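Local coordinates for periplasmic binding protein (Pseudomonas aeruginosa, PDB 2R79) that binds heme in the periplasm and probably delivers it to an inner-membrane transporter for uptake into the cell, at residues 200-203 with 204-207; 222-225 with 226-229. All coordinates share one frame; numbering follows the deposited sequence.

Contact 1 (200-203 with 204-207); sequences IADR and SLEG. With HEM (protoporphyrin IX containing Fe), chain D.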
loop_
_atom_site.group_PDB
_atom_site.type_symbol
_atom_site.label_atom_id
_atom_site.label_comp_id
_atom_site.label_asym_id
_atom_site.label_seq_id
_atom_site.Cartn_x
_atom_site.Cartn_y
_atom_site.Cartn_z
ATOM N N ILE A 200 10.523 6.019 24.200
ATOM C CA ILE A 200 11.679 6.303 23.358
ATOM C C ILE A 200 11.351 7.264 22.228
ATOM O O ILE A 200 10.436 7.024 21.442
ATOM C CB ILE A 200 12.207 5.019 22.702
ATOM C CG1 ILE A 200 12.402 3.940 23.761
ATOM C CG2 ILE A 200 13.498 5.310 21.952
ATOM C CD1 ILE A 200 11.895 2.579 23.326
ATOM N N ALA A 201 12.101 8.353 22.155
ATOM C CA ALA A 201 11.926 9.330 21.100
ATOM C C ALA A 201 13.242 9.249 20.346
ATOM O O ALA A 201 14.264 9.763 20.800
ATOM C CB ALA A 201 11.727 10.713 21.681
ATOM N N ASP A 202 13.226 8.570 19.209
ATOM C CA ASP A 202 14.432 8.418 18.423
ATOM C C ASP A 202 14.425 9.347 17.214
ATOM O O ASP A 202 13.437 9.443 16.496
ATOM C CB ASP A 202 14.574 6.963 17.976
ATOM C CG ASP A 202 15.987 6.628 17.545
ATOM O OD1 ASP A 202 16.470 7.220 16.555
ATOM O OD2 ASP A 202 16.619 5.777 18.202
ATOM N N ARG A 203 15.539 10.033 17.002
ATOM C CA ARG A 203 15.683 10.961 15.888
ATOM C C ARG A 203 15.744 10.271 14.524
ATOM O O ARG A 203 15.267 10.817 13.535
ATOM C CB ARG A 203 16.955 11.789 16.071
ATOM C CG ARG A 203 16.925 12.751 17.242
ATOM C CD ARG A 203 18.337 13.160 17.625
ATOM N NE ARG A 203 19.171 13.396 16.448
ATOM C CZ ARG A 203 20.475 13.662 16.493
ATOM N NH1 ARG A 203 21.109 13.728 17.658
ATOM N NH2 ARG A 203 21.148 13.854 15.367
ATOM N N SER A 204 16.317 9.072 14.479
ATOM C CA SER A 204 16.478 8.344 13.222
ATOM C C SER A 204 15.617 7.098 13.007
ATOM O O SER A 204 15.290 6.767 11.872
ATOM C CB SER A 204 17.941 7.929 13.061
ATOM O OG SER A 204 18.815 8.976 13.440
ATOM N N LEU A 205 15.267 6.405 14.085
ATOM C CA LEU A 205 14.497 5.173 13.981
ATOM C C LEU A 205 13.062 5.255 14.489
ATOM O O LEU A 205 12.712 6.136 15.273
ATOM C CB LEU A 205 15.234 4.060 14.730
ATOM C CG LEU A 205 16.675 3.776 14.303
ATOM C CD1 LEU A 205 17.343 2.915 15.347
ATOM C CD2 LEU A 205 16.694 3.093 12.948
ATOM N N GLU A 206 12.246 4.304 14.048
ATOM C CA GLU A 206 10.844 4.236 14.438
ATOM C C GLU A 206 10.436 2.780 14.717
ATOM O O GLU A 206 11.169 1.852 14.387
ATOM C CB GLU A 206 9.995 4.838 13.319
ATOM C CG GLU A 206 8.494 4.815 13.560
ATOM C CD GLU A 206 7.737 5.610 12.508
ATOM O OE1 GLU A 206 8.036 5.424 11.302
ATOM O OE2 GLU A 206 6.849 6.417 12.884
ATOM N N GLY A 207 9.280 2.590 15.347
ATOM C CA GLY A 207 8.784 1.254 15.646
ATOM C C GLY A 207 9.777 0.233 16.180
ATOM O O GLY A 207 10.625 0.542 17.020
HETATM C CHA HEM D . 21.964 17.582 17.565
HETATM C CHB HEM D . 18.454 16.396 14.324
HETATM C CHC HEM D . 15.220 16.184 17.941
HETATM C CHD HEM D . 18.659 17.444 21.157
HETATM C C1A HEM D . 21.298 17.281 16.345
HETATM C C2A HEM D . 21.918 17.157 15.032
HETATM C C3A HEM D . 20.924 16.858 14.139
HETATM C C4A HEM D . 19.697 16.754 14.889
HETATM C CMA HEM D . 21.057 16.713 12.621
HETATM C CAA HEM D . 23.392 17.299 14.653
HETATM C CBA HEM D . 24.196 16.009 14.801
HETATM C CGA HEM D . 24.401 15.607 16.252
HETATM O O1A HEM D . 25.127 16.326 16.978
HETATM O O2A HEM D . 23.830 14.573 16.670
HETATM C C1B HEM D . 17.237 16.316 15.011
HETATM C C2B HEM D . 15.963 15.932 14.421
HETATM C C3B HEM D . 15.048 15.860 15.442
HETATM C C4B HEM D . 15.767 16.220 16.652
HETATM C CMB HEM D . 15.676 15.728 12.922
HETATM C CAB HEM D . 13.688 15.558 15.358
HETATM C CBB HEM D . 13.165 14.545 14.619
HETATM C C1C HEM D . 15.883 16.523 19.130
HETATM C C2C HEM D . 15.289 16.439 20.447
HETATM C C3C HEM D . 16.247 16.733 21.360
HETATM C C4C HEM D . 17.426 17.097 20.590
HETATM C CMC HEM D . 13.840 16.105 20.772
HETATM C CAC HEM D . 16.156 16.507 22.734
HETATM C CBC HEM D . 15.932 17.482 23.649
HETATM C C1D HEM D . 19.843 17.629 20.450
HETATM C C2D HEM D . 21.105 17.903 21.090
HETATM C C3D HEM D . 22.030 17.982 20.107
HETATM C C4D HEM D . 21.355 17.689 18.839
HETATM C CMD HEM D . 21.360 18.092 22.584
HETATM C CAD HEM D . 23.462 18.440 20.375
HETATM C CBD HEM D . 23.872 19.786 19.777
HETATM C CGD HEM D . 23.126 20.980 20.369
HETATM O O1D HEM D . 23.426 22.123 19.955
HETATM O O2D HEM D . 22.248 20.789 21.244
HETATM N NA HEM D . 19.918 17.056 16.237
HETATM N NB HEM D . 17.103 16.547 16.380
HETATM N NC HEM D . 17.202 16.944 19.214
HETATM N ND HEM D . 19.988 17.509 19.064
HETATM FE FE HEM D . 18.530 17.198 17.694
#
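Asp202 turns its carboxylate onto the backbone that follows it in an Asx turn, widened by a second bond to OD1. Ser204 N donates to Asp202 OD1 at 2.8 Å, nearly along the C-O axis, while Leu205 N reaches the same oxygen at 2.9 Å from above the carboxylate plane, with a straighter N-H...O angle of 166°. With CG anti to the backbone N (chi1 -162°), the group folds back over the turn. The backbone of Ala151 also donates to OD1 and that of Gly152 to OD2, so this buried carboxylate is fixed by main-chain N-H groups from two loops.

Leu205 runs alongside Asp202 in van der Waals contact, its CD1 4.1 Å from Asp202 OD2; its nonpolar packing is on Ala210 and Ala213 of helix 207-217.

Arg203, between these partners, points the other way, to the heme. Its guanidinium lies over the porphyrin, with heme NA 3.4 Å above the guanidinium plane, and a bend at chi3 (41°) brings its edge to one propionate. There NH1 and NH2 both donate to heme O2A, at 3.0 and 3.1 Å, with the oxygen in the guanidinium plane.

The chemistry suggests two neighbouring roles: amide donors would stabilise Asp202 as an anion, while the arginine after it lies over part of one porphyrin face and would offset the charge of a propionate, close to the axial ligand Tyr46.

Contact 2 (222-225 with 226-229); sequences APTR and AARD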
loop_
_atom_site.group_PDB
_atom_site.type_symbol
_atom_site.label_atom_id
_atom_site.label_comp_id
_atom_site.label_asym_id
_atom_site.label_seq_id
_atom_site.Cartn_x
_atom_site.Cartn_y
_atom_site.Cartn_z
ATOM N N ALA A 222 16.891 -4.752 28.827
ATOM C CA ALA A 222 16.121 -5.974 28.609
ATOM C C ALA A 222 15.561 -6.590 29.894
ATOM O O ALA A 222 14.555 -7.295 29.857
ATOM C CB ALA A 222 16.969 -6.995 27.873
ATOM N N PRO A 223 16.221 -6.360 31.041
ATOM C CA PRO A 223 15.705 -6.935 32.286
ATOM C C PRO A 223 14.739 -6.036 33.048
ATOM O O PRO A 223 14.356 -6.352 34.178
ATOM C CB PRO A 223 16.971 -7.219 33.084
ATOM C CG PRO A 223 17.844 -6.085 32.692
ATOM C CD PRO A 223 17.653 -6.048 31.181
ATOM N N THR A 224 14.343 -4.924 32.438
ATOM C CA THR A 224 13.402 -4.017 33.088
ATOM C C THR A 224 11.984 -4.535 32.885
ATOM O O THR A 224 11.717 -5.277 31.949
ATOM C CB THR A 224 13.486 -2.600 32.499
ATOM O OG1 THR A 224 13.037 -2.616 31.137
ATOM C CG2 THR A 224 14.917 -2.097 32.542
ATOM N N ARG A 225 11.074 -4.154 33.768
ATOM C CA ARG A 225 9.691 -4.580 33.626
ATOM C C ARG A 225 9.160 -4.069 32.279
ATOM O O ARG A 225 8.359 -4.735 31.622
ATOM C CB ARG A 225 8.852 -4.025 34.781
ATOM C CG ARG A 225 9.155 -4.677 36.130
ATOM C CD ARG A 225 8.334 -4.058 37.262
ATOM N NE ARG A 225 8.663 -2.650 37.464
ATOM C CZ ARG A 225 8.133 -1.883 38.410
ATOM N NH1 ARG A 225 7.242 -2.389 39.253
ATOM N NH2 ARG A 225 8.486 -0.609 38.512
ATOM N N ALA A 226 9.628 -2.890 31.875
ATOM C CA ALA A 226 9.221 -2.280 30.613
ATOM C C ALA A 226 9.476 -3.231 29.440
ATOM O O ALA A 226 8.576 -3.491 28.644
ATOM C CB ALA A 226 9.972 -0.955 30.400
ATOM N N ALA A 227 10.695 -3.755 29.339
ATOM C CA ALA A 227 11.038 -4.680 28.258
ATOM C C ALA A 227 10.271 -5.995 28.401
ATOM O O ALA A 227 9.767 -6.541 27.420
ATOM C CB ALA A 227 12.550 -4.954 28.249
ATOM N N ARG A 228 10.178 -6.490 29.629
ATOM C CA ARG A 228 9.490 -7.749 29.906
ATOM C C ARG A 228 8.007 -7.732 29.538
ATOM O O ARG A 228 7.491 -8.692 28.966
ATOM C CB ARG A 228 9.649 -8.116 31.387
ATOM C CG ARG A 228 8.980 -9.422 31.790
ATOM C CD ARG A 228 7.892 -9.174 32.823
ATOM N NE ARG A 228 8.449 -8.810 34.123
ATOM C CZ ARG A 228 7.767 -8.201 35.086
ATOM N NH1 ARG A 228 6.497 -7.877 34.902
ATOM N NH2 ARG A 228 8.359 -7.919 36.238
ATOM N N ASP A 229 7.324 -6.640 29.854
ATOM C CA ASP A 229 5.906 -6.551 29.558
ATOM C C ASP A 229 5.580 -5.937 28.196
ATOM O O ASP A 229 4.429 -5.621 27.919
ATOM C CB ASP A 229 5.193 -5.771 30.667
ATOM C CG ASP A 229 5.422 -6.377 32.044
ATOM O OD1 ASP A 229 5.448 -7.622 32.158
ATOM O OD2 ASP A 229 5.571 -5.608 33.018
#
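Arg228 crosses Arg225 at a slant, one helical turn on, and its side chain can be traced outward from the backbone. CB sits 3.6 Å from both Thr224 O and Arg225 O, beside the bond in which Arg228 N donates to Thr224 O (3.0 Å) in the carbonyl plane. CG leaves anti to the backbone N (chi1 -179°), and bends at chi2 and chi3 turn the chain back, bringing CZ 3.9 Å from Arg225 CG. At the tip, NH2 approaches Arg225 CG to 3.3 Å and also bonds a glycerol, probably from crystallisation. NH1 makes a salt bridge with Asp229 OD1 at 2.9 Å, using the syn lone pair of that oxygen. The two guanidinium planes stand 76° apart, and Arg225 directs its own NH2 to Asp194 O.

At the start of the turn, Thr224 OG1 accepts from Ala227 N at 3.2 Å and also bonds Leu221 O. Asp229 N closes the other end on Arg225 O (2.8 Å). Thr224 is thus a classic N-cap, its hydroxyl taking up an amide of the first turn, on a very short helix that leads from the loop after helix 207-217 toward strand 232-235.

Contact 1 closes before contact 2 opens, and most of helix 207-217 separates them in sequence. Their centres are 18 Å apart and their nearest atoms about 8 Å, without touching. Contact 1 is at the end of strand 197-202; contact 2 is in the short helix 225-228, ahead of strand 232-235, which pairs in parallel with 197-202. The two therefore mark the exit from one strand and the approach to its neighbour in a beta-alpha-beta crossover, as expected for this alpha/beta domain. Only contact 1 faces the heme pocket; contact 2 lies farther from the chain's centre (about 25 Å against 12 Å, centre to centre), and neighbouring subunits touch both.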